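Local coordinates for protein dockerin type 1 (Clostridium thermocellum, PDB 4DH2) that binds calcium and docks onto a type I cohesin through its dockerin module, probably tethering its parent protein, likely a glycoside hydrolase, to a cellulosome anchoring protein, at the interface of chains B and A. Coordinates in Å, arbitrary orientation; residue numbers count along the deposited sequence, not the author numbering. Chains: chain A, Dockerin type 1; chain B, Cellulosome anchoring protein cohesin region.

The interface of chains B and A. Residues chain B 146; chain A 22-23, 26.
The type I cohesin–dockerin interface, by which dockerin-bearing proteins are attached to cohesin-bearing ones, includes a small apolar patch where B:Leu146, in the loop between cohesin strands 129-142 and 149-154, meets the dockerin helix 18-28. That helix follows on from a calcium-binding loop, whose ligand A:Asp20 lies within its opening turn. B:Leu146 illustrates how a branched side chain can engage two neighbouring helix residues at once, sending one methyl to each. Its CD2 touches CG1 of A:Val22 at 3.5 Å, the two side chains running past one another in opposite directions. The other branch, CD1, rests on the end of A:Leu23, 3.6 Å from its CD2 methyl and almost as near to CG, with the two leucines meeting at a slant. The dockerin residues hide 52 Å² of B:Leu146. On A:Val22, CG1 stands opposite the backbone N (chi1 174°), which directs this methyl both toward the cohesin leucine and beneath the guanidinium of A:Arg26. One helical turn further on, A:Arg26 reaches back with an extended chain from CG to NE, and one face of its guanidinium lies over A:Val22 CG1, which sits 3.3 Å from the plane and toward the rim. The arginine's NH1 comes to 4.0 Å from B:Leu146 CD2, a loose van der Waals approach that borders the apolar contact with a polar group.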
loop_
_atom_site.group_PDB
_atom_site.type_symbol
_atom_site.label_atom_id
_atom_site.label_comp_id
_atom_site.label_asym_id
_atom_site.label_seq_id
_atom_site.Cartn_x
_atom_site.Cartn_y
_atom_site.Cartn_z
ATOM N N LEU B 146 -3.363 -11.187 12.416
ATOM C CA LEU B 146 -3.375 -11.472 10.978
ATOM C C LEU B 146 -4.772 -11.761 10.450
ATOM O O LEU B 146 -4.931 -12.302 9.339
ATOM C CB LEU B 146 -2.448 -12.631 10.606
ATOM C CG LEU B 146 -1.044 -12.539 11.232
ATOM C CD1 LEU B 146 -0.175 -13.703 10.786
ATOM C CD2 LEU B 146 -0.415 -11.233 10.882
ATOM N N VAL A 22 4.407 -9.805 7.632
ATOM C CA VAL A 22 4.326 -9.741 9.086
ATOM C C VAL A 22 4.910 -11.002 9.714
ATOM O O VAL A 22 5.704 -10.920 10.686
ATOM C CB VAL A 22 2.864 -9.567 9.529
ATOM C CG1 VAL A 22 2.754 -9.644 11.024
ATOM C CG2 VAL A 22 2.322 -8.193 9.022
ATOM N N LEU A 23 4.578 -12.171 9.149
ATOM C CA LEU A 23 5.137 -13.425 9.646
ATOM C C LEU A 23 6.669 -13.485 9.514
ATOM O O LEU A 23 7.370 -13.933 10.445
ATOM C CB LEU A 23 4.495 -14.629 8.959
ATOM C CG LEU A 23 3.053 -14.945 9.383
ATOM C CD1 LEU A 23 2.476 -15.988 8.447
ATOM C CD2 LEU A 23 2.951 -15.417 10.818
ATOM N N ARG A 26 8.115 -11.289 12.245
ATOM C CA ARG A 26 8.018 -11.935 13.557
ATOM C C ARG A 26 8.951 -13.103 13.664
ATOM O O ARG A 26 9.509 -13.364 14.712
ATOM C CB ARG A 26 6.583 -12.398 13.810
ATOM C CG ARG A 26 5.671 -11.202 13.995
ATOM C CD ARG A 26 4.206 -11.626 14.227
ATOM N NE ARG A 26 3.410 -10.417 14.286
ATOM C CZ ARG A 26 2.087 -10.384 14.381
ATOM N NH1 ARG A 26 1.418 -11.517 14.476
ATOM N NH2 ARG A 26 1.459 -9.220 14.392
#